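PDB 1V9C: precorrin-8x Methyl Mutase from Thermus thermophilus, which probably catalyses the methyl-migration step that converts precorrin-8X to hydrogenobyrinate, or its cobalt counterpart, on the pathway to adenosylcobalamin. Local coordinates for residues I63-R74 and L85-L96; L126-P137 and G150-V161. All blocks are in the same frame, centred on the assembly; numbering follows the deposited sequence.

Interaction 1: residues I63-R74 and L85-L96; sequences IQAGARILVDAR and LRLFGNEVVELL
Ile69 and Val71 bond through their backbones to Glu91, Val93 and Leu95, which makes strands 69-71 and 92-94 parallel neighbours in the doubly wound alpha/beta sheet. Strand 92-94 lies at the outer end of the sheet within the chain, and the two strand axes differ in direction by 20°. Val93 is held at both its N and its O: N reaches Ile69 O at 2.7 Å, and O takes the Val71 N-H. Leu95 N then closes the row on Val71 O.

The tight part lies where helix 55-65 ends. The Asn90 amide sits between two carbonyls. Its ND2 bonds to Ile63 O and to Ala67 O, each at 2.9 Å. Both acceptors lie close to the amide plane and offer a lone pair, which fixes the rotation of the amide. Ile63 O also accepts from Gly66 N in the Schellman motif that ends the helix. An alanine in place of Asn90 would probably leave Ala67 O without this donor and free the turn after the helix to shift. Beside it, Ile69 CD1 packs on Asn90 CB at 3.6 Å. Phe88 lies against the helix end, with its CD1 3.5 Å from Ile63 CG2 and its CE2 against Gln64 CG.

The other side is looser. Glu91 is exposed, and its extended chain runs alongside Arg68, pointing the same way. The salt bridge from Arg68 NE to Glu91 OE2 is weak as a hydrogen bond, and the guanidinium and carboxylate planes are 50° apart. A water accepts from Glu91 N and donates to Gly89 O; its very short approach to Gly66 O is doubtful. At the far end Glu94 bends at chi2 (57°), which carries OE2 back to 2.9 Å from Ala73 N, at an angle too poor for a hydrogen bond.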
loop_
_atom_site.group_PDB
_atom_site.type_symbol
_atom_site.label_atom_id
_atom_site.label_comp_id
_atom_site.label_asym_id
_atom_site.label_seq_id
_atom_site.Cartn_x
_atom_site.Cartn_y
_atom_site.Cartn_z
ATOM N N ILE B 63 -18.697 -11.892 -0.871
ATOM C CA ILE B 63 -18.702 -10.756 -1.779
ATOM C C ILE B 63 -20.091 -10.604 -2.397
ATOM O O ILE B 63 -20.680 -9.526 -2.374
ATOM C CB ILE B 63 -17.669 -10.945 -2.900
ATOM C CG1 ILE B 63 -16.259 -10.842 -2.330
ATOM C CG2 ILE B 63 -17.872 -9.914 -3.969
ATOM C CD1 ILE B 63 -15.208 -11.325 -3.284
ATOM N N GLN B 64 -20.600 -11.699 -2.940
ATOM C CA GLN B 64 -21.912 -11.735 -3.580
ATOM C C GLN B 64 -23.083 -11.491 -2.635
ATOM O O GLN B 64 -24.137 -11.009 -3.059
ATOM C CB GLN B 64 -22.096 -13.078 -4.281
ATOM C CG GLN B 64 -21.260 -13.202 -5.526
ATOM C CD GLN B 64 -21.222 -14.608 -6.059
ATOM O OE1 GLN B 64 -20.687 -14.862 -7.142
ATOM N NE2 GLN B 64 -21.783 -15.542 -5.298
ATOM N N ALA B 65 -22.895 -11.828 -1.361
ATOM C CA ALA B 65 -23.927 -11.644 -0.354
ATOM C C ALA B 65 -24.038 -10.175 -0.002
ATOM O O ALA B 65 -25.019 -9.736 0.603
ATOM C CB ALA B 65 -23.587 -12.441 0.892
ATOM N N GLY B 66 -23.023 -9.410 -0.375
ATOM C CA GLY B 66 -23.046 -7.997 -0.063
ATOM C C GLY B 66 -22.365 -7.786 1.270
ATOM O O GLY B 66 -22.547 -6.750 1.920
ATOM N N ALA B 67 -21.567 -8.775 1.661
ATOM C CA ALA B 67 -20.818 -8.738 2.913
ATOM C C ALA B 67 -19.991 -7.465 3.038
ATOM O O ALA B 67 -19.548 -6.895 2.031
ATOM C CB ALA B 67 -19.912 -9.945 3.005
ATOM N N ARG B 68 -19.802 -7.015 4.276
ATOM C CA ARG B 68 -19.018 -5.817 4.545
ATOM C C ARG B 68 -17.537 -6.193 4.524
ATOM O O ARG B 68 -17.188 -7.359 4.650
ATOM C CB ARG B 68 -19.335 -5.247 5.928
ATOM C CG ARG B 68 -20.712 -4.664 6.117
ATOM C CD ARG B 68 -20.692 -3.778 7.357
ATOM N NE ARG B 68 -22.010 -3.278 7.732
ATOM C CZ ARG B 68 -22.990 -4.034 8.215
ATOM N NH1 ARG B 68 -22.811 -5.338 8.388
ATOM N NH2 ARG B 68 -24.150 -3.481 8.528
ATOM N N ILE B 69 -16.674 -5.196 4.373
ATOM C CA ILE B 69 -15.238 -5.422 4.367
ATOM C C ILE B 69 -14.699 -4.550 5.488
ATOM O O ILE B 69 -14.815 -3.327 5.451
ATOM C CB ILE B 69 -14.637 -5.030 2.981
ATOM C CG1 ILE B 69 -15.189 -5.979 1.908
ATOM C CG2 ILE B 69 -13.112 -5.071 3.010
ATOM C CD1 ILE B 69 -15.029 -5.470 0.492
ATOM N N LEU B 70 -14.147 -5.188 6.510
ATOM C CA LEU B 70 -13.605 -4.467 7.652
ATOM C C LEU B 70 -12.095 -4.492 7.501
ATOM O O LEU B 70 -11.502 -5.548 7.326
ATOM C CB LEU B 70 -14.018 -5.159 8.957
ATOM C CG LEU B 70 -15.470 -5.637 9.000
ATOM C CD1 LEU B 70 -15.748 -6.359 10.310
ATOM C CD2 LEU B 70 -16.387 -4.460 8.840
ATOM N N VAL B 71 -11.472 -3.327 7.577
ATOM C CA VAL B 71 -10.041 -3.265 7.394
ATOM C C VAL B 71 -9.339 -2.538 8.526
ATOM O O VAL B 71 -9.968 -1.776 9.270
ATOM C CB VAL B 71 -9.717 -2.622 6.011
ATOM C CG1 VAL B 71 -10.345 -3.454 4.922
ATOM C CG2 VAL B 71 -10.268 -1.199 5.927
ATOM N N ASP B 72 -8.034 -2.780 8.640
ATOM C CA ASP B 72 -7.212 -2.191 9.698
ATOM C C ASP B 72 -6.350 -0.999 9.284
ATOM O O ASP B 72 -5.408 -0.635 9.998
ATOM C CB ASP B 72 -6.305 -3.270 10.282
ATOM C CG ASP B 72 -5.119 -3.575 9.390
ATOM O OD1 ASP B 72 -5.184 -3.252 8.185
ATOM O OD2 ASP B 72 -4.127 -4.143 9.894
ATOM N N ALA B 73 -6.647 -0.401 8.135
ATOM C CA ALA B 73 -5.883 0.754 7.676
ATOM C C ALA B 73 -6.606 1.494 6.573
ATOM O O ALA B 73 -7.223 0.882 5.694
ATOM C CB ALA B 73 -4.488 0.332 7.190
ATOM N N ARG B 74 -6.513 2.819 6.621
ATOM C CA ARG B 74 -7.146 3.673 5.622
ATOM C C ARG B 74 -6.609 3.408 4.214
ATOM O O ARG B 74 -7.371 3.444 3.246
ATOM C CB ARG B 74 -6.946 5.135 6.003
ATOM C CG ARG B 74 -5.522 5.464 6.357
ATOM C CD ARG B 74 -5.449 6.668 7.275
ATOM N NE ARG B 74 -4.071 6.976 7.642
ATOM C CZ ARG B 74 -3.729 7.671 8.719
ATOM N NH1 ARG B 74 -4.668 8.133 9.538
ATOM N NH2 ARG B 74 -2.450 7.900 8.979
ATOM N N LEU B 85 -16.161 -1.936 -5.826
ATOM C CA LEU B 85 -16.954 -2.099 -4.632
ATOM C C LEU B 85 -18.441 -2.070 -5.068
ATOM O O LEU B 85 -19.273 -2.773 -4.504
ATOM C CB LEU B 85 -16.650 -0.963 -3.647
ATOM C CG LEU B 85 -15.283 -0.996 -2.948
ATOM C CD1 LEU B 85 -15.250 0.044 -1.850
ATOM C CD2 LEU B 85 -15.004 -2.371 -2.366
ATOM N N ARG B 86 -18.736 -1.291 -6.108
ATOM C CA ARG B 86 -20.089 -1.139 -6.634
ATOM C C ARG B 86 -20.730 -2.397 -7.210
ATOM O O ARG B 86 -21.944 -2.542 -7.162
ATOM C CB ARG B 86 -20.111 -0.033 -7.701
ATOM C CG ARG B 86 -21.518 0.398 -8.147
ATOM C CD ARG B 86 -21.453 1.255 -9.405
ATOM N NE ARG B 86 -20.564 2.404 -9.259
ATOM C CZ ARG B 86 -20.162 3.159 -10.279
ATOM N NH1 ARG B 86 -20.580 2.881 -11.505
ATOM N NH2 ARG B 86 -19.327 4.173 -10.085
ATOM N N LEU B 87 -19.935 -3.310 -7.754
ATOM C CA LEU B 87 -20.493 -4.527 -8.336
ATOM C C LEU B 87 -21.470 -5.252 -7.404
ATOM O O LEU B 87 -22.600 -5.542 -7.791
ATOM C CB LEU B 87 -19.370 -5.471 -8.780
ATOM C CG LEU B 87 -18.768 -5.186 -10.166
ATOM C CD1 LEU B 87 -18.441 -3.703 -10.320
ATOM C CD2 LEU B 87 -17.518 -6.031 -10.360
ATOM N N PHE B 88 -21.040 -5.560 -6.186
ATOM C CA PHE B 88 -21.925 -6.231 -5.248
ATOM C C PHE B 88 -22.140 -5.342 -4.026
ATOM O O PHE B 88 -22.578 -5.815 -2.981
ATOM C CB PHE B 88 -21.346 -7.578 -4.803
ATOM C CG PHE B 88 -20.968 -8.491 -5.941
ATOM C CD1 PHE B 88 -19.721 -8.379 -6.559
ATOM C CD2 PHE B 88 -21.856 -9.465 -6.395
ATOM C CE1 PHE B 88 -19.360 -9.226 -7.613
ATOM C CE2 PHE B 88 -21.508 -10.321 -7.451
ATOM C CZ PHE B 88 -20.253 -10.198 -8.060
ATOM N N GLY B 89 -21.838 -4.052 -4.174
ATOM C CA GLY B 89 -21.997 -3.108 -3.083
ATOM C C GLY B 89 -21.491 -3.633 -1.749
ATOM O O GLY B 89 -22.281 -3.916 -0.850
ATOM N N ASN B 90 -20.178 -3.775 -1.612
ATOM C CA ASN B 90 -19.603 -4.263 -0.362
ATOM C C ASN B 90 -19.089 -3.082 0.457
ATOM O O ASN B 90 -18.047 -2.497 0.144
ATOM C CB ASN B 90 -18.462 -5.246 -0.640
ATOM C CG ASN B 90 -18.899 -6.430 -1.465
ATOM O OD1 ASN B 90 -18.898 -6.380 -2.694
ATOM N ND2 ASN B 90 -19.292 -7.504 -0.795
ATOM N N GLU B 91 -19.828 -2.729 1.503
ATOM C CA GLU B 91 -19.450 -1.611 2.352
ATOM C C GLU B 91 -18.094 -1.831 2.988
ATOM O O GLU B 91 -17.785 -2.930 3.425
ATOM C CB GLU B 91 -20.479 -1.397 3.461
ATOM C CG GLU B 91 -20.091 -0.301 4.435
ATOM C CD GLU B 91 -21.131 -0.081 5.535
ATOM O OE1 GLU B 91 -20.977 0.874 6.323
ATOM O OE2 GLU B 91 -22.100 -0.861 5.613
ATOM N N VAL B 92 -17.290 -0.777 3.033
ATOM C CA VAL B 92 -15.979 -0.855 3.636
ATOM C C VAL B 92 -15.983 -0.105 4.954
ATOM O O VAL B 92 -16.447 1.018 5.033
ATOM C CB VAL B 92 -14.876 -0.218 2.745
ATOM C CG1 VAL B 92 -13.515 -0.467 3.374
ATOM C CG2 VAL B 92 -14.935 -0.786 1.326
ATOM N N VAL B 93 -15.455 -0.730 5.992
ATOM C CA VAL B 93 -15.381 -0.073 7.284
ATOM C C VAL B 93 -13.959 -0.128 7.833
ATOM O O VAL B 93 -13.405 -1.205 8.057
ATOM C CB VAL B 93 -16.349 -0.716 8.292
ATOM C CG1 VAL B 93 -16.140 -0.101 9.670
ATOM C CG2 VAL B 93 -17.779 -0.485 7.832
ATOM N N GLU B 94 -13.376 1.054 8.017
ATOM C CA GLU B 94 -12.035 1.207 8.554
ATOM C C GLU B 94 -12.175 1.320 10.074
ATOM O O GLU B 94 -12.603 2.350 10.601
ATOM C CB GLU B 94 -11.379 2.460 7.956
ATOM C CG GLU B 94 -10.261 3.088 8.794
ATOM C CD GLU B 94 -9.130 2.134 9.118
ATOM O OE1 GLU B 94 -8.169 2.558 9.801
ATOM O OE2 GLU B 94 -9.197 0.963 8.691
ATOM N N LEU B 95 -11.807 0.252 10.770
ATOM C CA LEU B 95 -11.931 0.199 12.220
ATOM C C LEU B 95 -10.922 0.983 13.066
ATOM O O LEU B 95 -11.322 1.815 13.881
ATOM C CB LEU B 95 -11.959 -1.266 12.670
ATOM C CG LEU B 95 -13.120 -2.117 12.135
ATOM C CD1 LEU B 95 -12.978 -3.562 12.594
ATOM C CD2 LEU B 95 -14.438 -1.541 12.618
ATOM N N LEU B 96 -9.629 0.729 12.883
ATOM C CA LEU B 96 -8.593 1.408 13.668
ATOM C C LEU B 96 -8.629 2.931 13.683
ATOM O O LEU B 96 -8.232 3.552 14.670
ATOM C CB LEU B 96 -7.201 0.942 13.235
ATOM C CG LEU B 96 -6.850 -0.490 13.632
ATOM C CD1 LEU B 96 -5.403 -0.762 13.263
ATOM C CD2 LEU B 96 -7.049 -0.691 15.128
HETATM O O HOH W 1 -22.213 -4.388 2.323
#

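Interaction 2: residues L126-P137 and G150-V161; sequences LDGAIVGVGNAP and GARPALVLGMPV
Asp127 turns its carboxylate to Arg152 through a chi1 of -65°, which sets CG beside its own backbone N and anti to the carbonyl carbon. OD1 then takes the Arg152 N-H at 2.7 Å, nearly along the C-O axis of the carboxylate. In Val131 the same kind of position falls to CG2, while CG1 is anti to the backbone N (chi1 -175°). CG2 thereby meets Pro153 CB at 4.0 Å, the two side chains crossing at a slant. Val133 has the same rotamer, but here it is CG1 that touches Pro160 CG, at 3.9 Å.

The backbone at the Asp127 end is also tied. Gly128, in the type II turn from Leu126 to Ala129, gives its N-H to Arg152 O. Leu155 N bonds to Ala129 O, which also receives a weak bond from Ala154 N.

Strands 130-133 and 155-158 form a beta-alpha-beta unit with helix 137-147 and run almost exactly parallel, 7° apart. Val131 N bonds to Leu155 O, and Leu157 N to Val131 O at 2.8 Å. Val133 N follows on Leu157 O. Helix 137-147 covers the face carrying Val131 and Val133, through Leu143 and Phe139. Helix 190-205 covers the other face, where Ile130, Leu155 and Leu157 meet its leucines and valine.

Past the strands, Met159 N still reaches Val133 O, at 2.8 Å. Pro160 has no N-H to give, and its ring packs instead. Pro137 slides past it in the opposite direction, with Pro137 CG 4.0 Å from Pro160 CB.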
loop_
_atom_site.group_PDB
_atom_site.type_symbol
_atom_site.label_atom_id
_atom_site.label_comp_id
_atom_site.label_asym_id
_atom_site.label_seq_id
_atom_site.Cartn_x
_atom_site.Cartn_y
_atom_site.Cartn_z
ATOM N N LEU B 126 -18.709 -8.394 12.684
ATOM C CA LEU B 126 -17.793 -9.486 12.397
ATOM C C LEU B 126 -18.412 -10.685 11.723
ATOM O O LEU B 126 -17.756 -11.370 10.937
ATOM C CB LEU B 126 -17.102 -9.957 13.674
ATOM C CG LEU B 126 -16.109 -8.997 14.309
ATOM C CD1 LEU B 126 -15.515 -9.653 15.535
ATOM C CD2 LEU B 126 -15.028 -8.641 13.313
ATOM N N ASP B 127 -19.670 -10.957 12.033
ATOM C CA ASP B 127 -20.325 -12.109 11.445
ATOM C C ASP B 127 -20.744 -11.850 10.009
ATOM O O ASP B 127 -21.503 -10.920 9.720
ATOM C CB ASP B 127 -21.514 -12.528 12.312
ATOM C CG ASP B 127 -21.081 -13.021 13.691
ATOM O OD1 ASP B 127 -20.293 -13.992 13.765
ATOM O OD2 ASP B 127 -21.520 -12.433 14.699
ATOM N N GLY B 128 -20.220 -12.686 9.115
ATOM C CA GLY B 128 -20.507 -12.573 7.695
ATOM C C GLY B 128 -19.540 -11.640 6.985
ATOM O O GLY B 128 -19.588 -11.491 5.766
ATOM N N ALA B 129 -18.641 -11.027 7.743
ATOM C CA ALA B 129 -17.700 -10.077 7.168
ATOM C C ALA B 129 -16.371 -10.627 6.678
ATOM O O ALA B 129 -15.912 -11.690 7.105
ATOM C CB ALA B 129 -17.446 -8.960 8.152
ATOM N N ILE B 130 -15.775 -9.891 5.745
ATOM C CA ILE B 130 -14.475 -10.230 5.203
ATOM C C ILE B 130 -13.577 -9.234 5.917
ATOM O O ILE B 130 -13.796 -8.028 5.829
ATOM C CB ILE B 130 -14.415 -10.000 3.677
ATOM C CG1 ILE B 130 -15.223 -11.088 2.969
ATOM C CG2 ILE B 130 -12.955 -10.049 3.198
ATOM C CD1 ILE B 130 -15.508 -10.795 1.502
ATOM N N VAL B 131 -12.591 -9.739 6.645
ATOM C CA VAL B 131 -11.688 -8.883 7.396
ATOM C C VAL B 131 -10.319 -8.797 6.746
ATOM O O VAL B 131 -9.697 -9.813 6.454
ATOM C CB VAL B 131 -11.520 -9.388 8.838
ATOM C CG1 VAL B 131 -10.670 -8.406 9.627
ATOM C CG2 VAL B 131 -12.895 -9.545 9.493
ATOM N N GLY B 132 -9.860 -7.570 6.521
ATOM C CA GLY B 132 -8.572 -7.363 5.889
ATOM C C GLY B 132 -7.572 -6.713 6.815
ATOM O O GLY B 132 -7.741 -5.562 7.229
ATOM N N VAL B 133 -6.520 -7.452 7.143
ATOM C CA VAL B 133 -5.479 -6.932 8.019
ATOM C C VAL B 133 -4.139 -6.907 7.283
ATOM O O VAL B 133 -3.639 -7.943 6.847
ATOM C CB VAL B 133 -5.353 -7.795 9.307
ATOM C CG1 VAL B 133 -4.345 -7.175 10.266
ATOM C CG2 VAL B 133 -6.714 -7.920 9.975
ATOM N N GLY B 134 -3.569 -5.718 7.134
ATOM C CA GLY B 134 -2.293 -5.607 6.464
ATOM C C GLY B 134 -1.358 -4.723 7.262
ATOM O O GLY B 134 -0.257 -4.412 6.804
ATOM N N ASN B 135 -1.776 -4.330 8.463
ATOM C CA ASN B 135 -0.965 -3.429 9.271
ATOM C C ASN B 135 -0.896 -3.616 10.783
ATOM O O ASN B 135 0.123 -3.310 11.385
ATOM C CB ASN B 135 -1.416 -1.998 8.984
ATOM C CG ASN B 135 -1.656 -1.765 7.509
ATOM O OD1 ASN B 135 -0.724 -1.507 6.749
ATOM N ND2 ASN B 135 -2.908 -1.899 7.085
ATOM N N ALA B 136 -1.967 -4.092 11.408
ATOM C CA ALA B 136 -1.967 -4.227 12.867
ATOM C C ALA B 136 -2.045 -5.653 13.379
ATOM O O ALA B 136 -3.128 -6.218 13.472
ATOM C CB ALA B 136 -3.112 -3.408 13.458
ATOM N N PRO B 137 -0.887 -6.251 13.719
ATOM C CA PRO B 137 -0.790 -7.623 14.234
ATOM C C PRO B 137 -1.623 -7.823 15.503
ATOM O O PRO B 137 -2.296 -8.842 15.659
ATOM C CB PRO B 137 0.705 -7.787 14.522
ATOM C CG PRO B 137 1.345 -6.867 13.545
ATOM C CD PRO B 137 0.451 -5.644 13.616
ATOM N N GLY B 150 -16.983 -16.800 19.729
ATOM C CA GLY B 150 -18.212 -16.829 18.954
ATOM C C GLY B 150 -18.305 -15.920 17.740
ATOM O O GLY B 150 -19.348 -15.864 17.090
ATOM N N ALA B 151 -17.238 -15.192 17.428
ATOM C CA ALA B 151 -17.264 -14.321 16.259
ATOM C C ALA B 151 -17.013 -15.197 15.028
ATOM O O ALA B 151 -16.122 -16.046 15.045
ATOM C CB ALA B 151 -16.193 -13.247 16.382
ATOM N N ARG B 152 -17.814 -15.007 13.980
ATOM C CA ARG B 152 -17.673 -15.795 12.753
ATOM C C ARG B 152 -17.600 -14.963 11.459
ATOM O O ARG B 152 -18.582 -14.834 10.715
ATOM C CB ARG B 152 -18.813 -16.825 12.647
ATOM C CG ARG B 152 -18.830 -17.858 13.776
ATOM C CD ARG B 152 -17.451 -18.492 13.969
ATOM N NE ARG B 152 -17.408 -19.399 15.110
ATOM C CZ ARG B 152 -16.290 -19.818 15.697
ATOM N NH1 ARG B 152 -15.109 -19.408 15.255
ATOM N NH2 ARG B 152 -16.353 -20.655 16.723
ATOM N N PRO B 153 -16.426 -14.377 11.181
ATOM C CA PRO B 153 -16.251 -13.571 9.966
ATOM C C PRO B 153 -16.309 -14.528 8.779
ATOM O O PRO B 153 -15.873 -15.670 8.887
ATOM C CB PRO B 153 -14.856 -12.977 10.139
ATOM C CG PRO B 153 -14.639 -12.985 11.626
ATOM C CD PRO B 153 -15.230 -14.309 12.037
ATOM N N ALA B 154 -16.848 -14.081 7.655
ATOM C CA ALA B 154 -16.919 -14.954 6.492
ATOM C C ALA B 154 -15.519 -15.350 6.050
ATOM O O ALA B 154 -15.292 -16.502 5.684
ATOM C CB ALA B 154 -17.657 -14.260 5.346
ATOM N N LEU B 155 -14.580 -14.402 6.090
ATOM C CA LEU B 155 -13.196 -14.671 5.684
ATOM C C LEU B 155 -12.221 -13.672 6.284
ATOM O O LEU B 155 -12.546 -12.503 6.451
ATOM C CB LEU B 155 -13.072 -14.636 4.155
ATOM C CG LEU B 155 -11.648 -14.597 3.570
ATOM C CD1 LEU B 155 -10.882 -15.908 3.849
ATOM C CD2 LEU B 155 -11.756 -14.359 2.072
ATOM N N VAL B 156 -11.013 -14.132 6.585
ATOM C CA VAL B 156 -10.002 -13.261 7.170
ATOM C C VAL B 156 -8.689 -13.280 6.390
ATOM O O VAL B 156 -8.069 -14.326 6.218
ATOM C CB VAL B 156 -9.696 -13.657 8.643
ATOM C CG1 VAL B 156 -8.596 -12.759 9.211
ATOM C CG2 VAL B 156 -10.946 -13.540 9.479
ATOM N N LEU B 157 -8.277 -12.108 5.919
ATOM C CA LEU B 157 -7.031 -11.972 5.179
ATOM C C LEU B 157 -5.966 -11.510 6.185
ATOM O O LEU B 157 -5.928 -10.344 6.586
ATOM C CB LEU B 157 -7.202 -10.944 4.054
ATOM C CG LEU B 157 -8.303 -11.209 3.024
ATOM C CD1 LEU B 157 -8.340 -10.078 2.016
ATOM C CD2 LEU B 157 -8.057 -12.531 2.330
ATOM N N GLY B 158 -5.119 -12.439 6.612
ATOM C CA GLY B 158 -4.100 -12.099 7.583
ATOM C C GLY B 158 -2.780 -11.799 6.912
ATOM O O GLY B 158 -1.950 -12.695 6.729
ATOM N N MET B 159 -2.594 -10.536 6.541
ATOM C CA MET B 159 -1.381 -10.105 5.868
ATOM C C MET B 159 -0.676 -8.907 6.506
ATOM O O MET B 159 -0.322 -7.945 5.816
ATOM C CB MET B 159 -1.704 -9.812 4.407
ATOM C CG MET B 159 -2.432 -10.960 3.718
ATOM S SD MET B 159 -3.073 -10.540 2.044
ATOM C CE MET B 159 -3.926 -11.999 1.654
ATOM N N PRO B 160 -0.484 -8.927 7.837
ATOM C CA PRO B 160 0.209 -7.794 8.469
ATOM C C PRO B 160 1.684 -7.884 8.018
ATOM O O PRO B 160 2.179 -8.973 7.717
ATOM C CB PRO B 160 0.089 -8.082 9.971
ATOM C CG PRO B 160 -0.983 -9.115 10.086
ATOM C CD PRO B 160 -0.849 -9.941 8.836
ATOM N N VAL B 161 2.378 -6.757 7.966
ATOM C CA VAL B 161 3.782 -6.758 7.569
ATOM C C VAL B 161 4.519 -6.231 8.786
ATOM O O VAL B 161 3.955 -5.464 9.551
ATOM C CB VAL B 161 4.010 -5.837 6.326
ATOM C CG1 VAL B 161 3.477 -4.467 6.618
ATOM C CG2 VAL B 161 5.518 -5.770 5.941
HETATM O O HOH W 2 2.652 -3.196 10.293
#

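Interactions 1 and 2 lie in one sheet, where strands 69-71 and 130-133 are neighbours. Their centres are about 11 Å apart, and interaction 1 closes along the chain before interaction 2 opens. The backbones probably bond directly, with Leu70 O 2.7 Å from Gly132 N. Asp72, just after strand 69-71, adds a side-chain tie: its OD2 lies 2.6 Å from Ala136 N and also accepts from Asn135 N, while OD1 accepts from Gly134 N. Asp72 directly precedes Ala73, the N-cap of helix 74-79, and its carboxylate bonds reach Ala136, the N-cap of helix 137-147. Helix 190-205 packs on both contacts, touching Ile69 in one and Ile130 and Leu157 in the other through Leu197.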